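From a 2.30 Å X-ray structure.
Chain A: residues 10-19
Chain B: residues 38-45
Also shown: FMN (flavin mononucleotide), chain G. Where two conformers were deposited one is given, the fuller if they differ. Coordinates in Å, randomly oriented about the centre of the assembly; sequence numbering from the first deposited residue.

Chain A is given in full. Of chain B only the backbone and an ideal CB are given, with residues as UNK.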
# COMPACT_ATOMS: atom_id res chain seq x y z
N ILE A 10 -9.53 -7.50 11.55
CA ILE A 10 -8.33 -7.19 10.79
C ILE A 10 -7.64 -5.94 11.31
O ILE A 10 -6.46 -5.72 11.06
CB ILE A 10 -8.61 -7.13 9.24
CG1 ILE A 10 -8.70 -5.70 8.68
CG2 ILE A 10 -9.81 -7.97 8.90
CD1 ILE A 10 -10.00 -5.00 8.94
N ALA A 11 -8.40 -5.13 12.06
CA ALA A 11 -7.86 -4.00 12.82
C ALA A 11 -6.76 -4.48 13.78
O ALA A 11 -5.73 -3.81 13.96
CB ALA A 11 -8.98 -3.31 13.60
N ASN A 12 -6.98 -5.64 14.40
CA ASN A 12 -6.00 -6.15 15.35
C ASN A 12 -4.70 -6.52 14.68
O ASN A 12 -3.63 -6.10 15.13
CB ASN A 12 -6.56 -7.29 16.20
CG ASN A 12 -7.53 -6.79 17.25
OD1 ASN A 12 -7.50 -5.63 17.63
ND2 ASN A 12 -8.39 -7.68 17.72
N VAL A 13 -4.79 -7.25 13.58
CA VAL A 13 -3.62 -7.62 12.79
C VAL A 13 -2.84 -6.38 12.30
O VAL A 13 -1.61 -6.29 12.49
CB VAL A 13 -4.03 -8.53 11.61
CG1 VAL A 13 -2.83 -8.95 10.79
CG2 VAL A 13 -4.79 -9.78 12.15
N ILE A 14 -3.57 -5.42 11.72
CA ILE A 14 -2.99 -4.16 11.23
C ILE A 14 -2.21 -3.43 12.34
O ILE A 14 -1.10 -2.94 12.12
CB ILE A 14 -4.08 -3.22 10.63
CG1 ILE A 14 -4.57 -3.79 9.28
CG2 ILE A 14 -3.57 -1.81 10.52
CD1 ILE A 14 -5.74 -3.08 8.61
N LYS A 15 -2.79 -3.35 13.53
CA LYS A 15 -2.15 -2.64 14.63
C LYS A 15 -1.07 -3.43 15.38
O LYS A 15 -0.20 -2.83 16.03
CB LYS A 15 -3.19 -2.13 15.62
CG LYS A 15 -4.27 -1.24 14.98
CD LYS A 15 -5.01 -0.42 16.04
CE LYS A 15 -5.52 -1.29 17.18
NZ LYS A 15 -6.74 -2.05 16.80
N GLU A 16 -1.10 -4.75 15.28
CA GLU A 16 -0.17 -5.59 16.01
C GLU A 16 1.06 -5.94 15.17
O GLU A 16 2.14 -6.13 15.71
CB GLU A 16 -0.88 -6.83 16.56
CG GLU A 16 -1.82 -6.54 17.75
CD GLU A 16 -2.61 -7.76 18.24
OE1 GLU A 16 -2.40 -8.89 17.73
OE2 GLU A 16 -3.45 -7.60 19.17
N ARG A 17 0.88 -6.03 13.85
CA ARG A 17 2.00 -6.19 12.91
C ARG A 17 3.17 -5.29 13.26
O ARG A 17 3.01 -4.09 13.50
CB ARG A 17 1.53 -5.89 11.46
CG ARG A 17 2.56 -6.18 10.37
CD ARG A 17 2.51 -5.15 9.18
NE ARG A 17 2.62 -3.75 9.64
CZ ARG A 17 3.76 -3.09 9.90
NH1 ARG A 17 4.94 -3.67 9.77
NH2 ARG A 17 3.71 -1.83 10.35
N ARG A 18 4.35 -5.89 13.32
CA ARG A 18 5.60 -5.17 13.52
C ARG A 18 6.58 -5.61 12.45
O ARG A 18 6.58 -6.77 12.03
CB ARG A 18 6.24 -5.50 14.89
CG ARG A 18 5.41 -5.23 16.13
CD ARG A 18 5.47 -3.77 16.53
NE ARG A 18 4.29 -3.15 15.95
CZ ARG A 18 3.15 -2.94 16.59
NH1 ARG A 18 3.02 -3.23 17.89
NH2 ARG A 18 2.15 -2.41 15.93
N SER A 19 7.43 -4.67 12.02
CA SER A 19 8.61 -4.99 11.24
C SER A 19 9.55 -5.83 12.11
O SER A 19 9.92 -5.43 13.21
CB SER A 19 9.31 -3.71 10.79
OG SER A 19 8.51 -3.06 9.81
N UNK B 38 -7.50 6.33 12.05
CA UNK B 38 -6.57 6.09 13.15
C UNK B 38 -6.04 4.67 13.21
O UNK B 38 -4.89 4.47 13.56
CB UNK B 38 -7.25 6.42 14.48
N UNK B 39 -6.87 3.68 12.89
CA UNK B 39 -6.37 2.30 12.79
C UNK B 39 -5.40 2.15 11.61
O UNK B 39 -4.37 1.47 11.72
CB UNK B 39 -7.54 1.32 12.64
N UNK B 40 -5.71 2.82 10.50
CA UNK B 40 -4.92 2.77 9.27
C UNK B 40 -3.51 3.29 9.44
O UNK B 40 -2.62 2.83 8.73
CB UNK B 40 -5.62 3.57 8.17
N UNK B 41 -3.30 4.22 10.39
CA UNK B 41 -1.98 4.85 10.61
C UNK B 41 -0.91 3.84 11.09
O UNK B 41 0.29 4.14 11.06
CB UNK B 41 -2.11 5.98 11.64
N UNK B 42 -1.35 2.66 11.51
CA UNK B 42 -0.43 1.58 11.84
C UNK B 42 0.22 0.90 10.63
O UNK B 42 0.70 -0.23 10.75
CB UNK B 42 -1.17 0.53 12.66
N UNK B 43 0.29 1.60 9.48
CA UNK B 43 1.03 1.12 8.31
C UNK B 43 2.53 1.21 8.53
O UNK B 43 2.97 2.03 9.33
CB UNK B 43 0.64 1.92 7.06
N UNK B 44 3.32 0.42 7.78
CA UNK B 44 4.76 0.64 7.89
C UNK B 44 5.07 2.03 7.36
O UNK B 44 4.39 2.55 6.47
CB UNK B 44 5.55 -0.43 7.13
N UNK B 45 6.06 2.66 7.95
CA UNK B 45 6.50 3.95 7.50
C UNK B 45 7.93 4.17 7.93
O UNK B 45 8.26 4.26 9.11
CB UNK B 45 5.59 5.06 8.03
N1 FMN G . 13.02 -0.89 7.74
C2 FMN G . 14.39 -1.12 7.69
O2 FMN G . 14.97 -1.56 8.67
N3 FMN G . 15.09 -0.85 6.52
C4 FMN G . 14.39 -0.35 5.43
O4 FMN G . 14.99 0.13 4.48
C4A FMN G . 13.02 -0.13 5.49
N5 FMN G . 12.37 0.37 4.38
C5A FMN G . 11.00 0.62 4.44
C6 FMN G . 10.41 1.12 3.30
C7 FMN G . 9.06 1.39 3.23
C7M FMN G . 8.48 1.65 1.87
C8 FMN G . 8.27 1.15 4.35
C8M FMN G . 6.79 1.35 4.23
C9 FMN G . 8.88 0.64 5.53
C9A FMN G . 10.26 0.37 5.60
N10 FMN G . 10.93 -0.14 6.75
C10 FMN G . 12.31 -0.40 6.67
C1' FMN G . 10.31 -0.15 8.13
C2' FMN G . 10.53 1.19 8.84
O2' FMN G . 11.90 1.39 9.05
C3' FMN G . 9.76 1.48 10.15
O3' FMN G . 10.53 1.39 11.34
C4' FMN G . 8.55 0.63 10.42
O4' FMN G . 7.79 0.43 9.26
C5' FMN G . 7.72 1.30 11.51
O5' FMN G . 7.56 0.32 12.51
P FMN G . 6.63 -0.98 12.22
O1P FMN G . 7.06 -2.10 13.15
O2P FMN G . 5.22 -0.56 12.55
O3P FMN G . 6.66 -1.45 10.77

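Position 38 opens the stretch in helical geometry, phi/psi -62/-37, and its ideal CB finds no atom of chain A within 5.5 Å. Chain A sets no rule here, and any helix-tolerant residue would serve. The deposited residue is B:Asn38; CA-to-CB runs sideways and the end of the side chain leads away.

Position 39 is the first to face chain A. Its CB points toward the helix, 4.6 Å from A:Lys15 CD and 4.9 Å from A:Ala11 CB. The small alanine leaves room, and the lysine offers a positive charge, so a short acid or amide would suit, as would a modest apolar side chain. It is B:Asp39. B:Asp39 OD2 lies 4.2 Å from A:Ala11 CB, while B:Asp39 OD1 rests 3.6 Å from A:Lys15 CD. A:Lys15 NZ stays 4.1 Å from B:Asp39 OD1, favourable in charge but beyond a salt bridge; A:Lys15 NZ also makes a weak hydrogen bond to A:Ala11 O, 3.5 Å.

Positions 40 and 41 turn CB away from chain A, which therefore says little about either. They hold B:Ala40 and B:Thr41; B:Thr41 OG1 donates to B:Asn38 O at 2.7 Å, a bond back into its own chain.

Position 42 points toward chain A, its ideal CB 3.5 Å from A:Ile14 O and 3.9 Å from A:Lys15 CA. CB thus comes close to the chain A backbone, with the side chain free to run along A:Lys15. A large side chain suits, an aromatic above all, though methionine or leucine could also pack against the lysine methylenes. B:Trp42 takes the place with chi1 m and has more of its surface covered by chain A than any other residue of its stretch. A:Lys15 CB sits over one face of its ring, and A:Arg18 NH2 comes within 3.5 Å of B:Trp42 CE3. The backbone contributes too: A:Arg17 NH2 gives a weak, nearly straight hydrogen bond to B:Trp42 O at 3.4 Å, and a water bridges that oxygen to A:Ile14 O and A:Arg17 NE.

Position 43, with CB away and phi/psi -73/158, has left the helix and accepts many residues; B:Ala43 is deposited.

Position 44 has phi -65, compatible with proline, and its CB lies sideways, 4.0 Å from A:Arg17 NH2 and 4.8 Å from A:Ser19 OG. A compact side chain fits beside the guanidinium, as would a small polar one. B:Pro44 lays its CD over one face of that group, 3.8 Å from A:Arg17 NH2. A:Arg17 NH1 and NH2 each hydrogen-bond FMN O3P at 3.0 Å.

Position 45 sends CB away, but its backbone N donates to FMN O4' at 3.1 Å, which any residue except proline could do. It is B:Asn45, and B:Asn45 ND2 donates to B:Ala43 O at 3.1 Å.

Chain B 38-45: NDATWAPN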
# COMPACT_ATOMS: atom_id res chain seq x y z
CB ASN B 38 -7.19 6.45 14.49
CG ASN B 38 -6.94 7.86 14.89
OD1 ASN B 38 -5.85 8.43 14.63
ND2 ASN B 38 -7.95 8.47 15.49
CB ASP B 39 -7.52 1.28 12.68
CG ASP B 39 -8.40 1.21 13.93
OD1 ASP B 39 -7.94 1.49 15.06
OD2 ASP B 39 -9.60 0.86 13.78
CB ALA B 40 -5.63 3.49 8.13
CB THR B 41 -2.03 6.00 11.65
OG1 THR B 41 -2.47 5.47 12.90
CG2 THR B 41 -2.95 7.15 11.22
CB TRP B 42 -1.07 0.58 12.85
CG TRP B 42 -1.29 1.26 14.19
CD1 TRP B 42 -2.38 1.96 14.57
CD2 TRP B 42 -0.35 1.34 15.27
NE1 TRP B 42 -2.18 2.50 15.84
CE2 TRP B 42 -0.95 2.12 16.29
CE3 TRP B 42 0.94 0.83 15.48
CZ2 TRP B 42 -0.31 2.38 17.50
CZ3 TRP B 42 1.57 1.10 16.66
CH2 TRP B 42 0.94 1.88 17.66
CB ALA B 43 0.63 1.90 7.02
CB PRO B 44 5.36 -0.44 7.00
CG PRO B 44 4.22 -0.80 6.02
CD PRO B 44 2.98 -0.63 6.79
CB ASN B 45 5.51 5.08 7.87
CG ASN B 45 5.38 5.33 9.38
OD1 ASN B 45 5.79 6.39 9.85
ND2 ASN B 45 4.74 4.42 10.11
O HOH W 1 0.00 -2.58 9.47
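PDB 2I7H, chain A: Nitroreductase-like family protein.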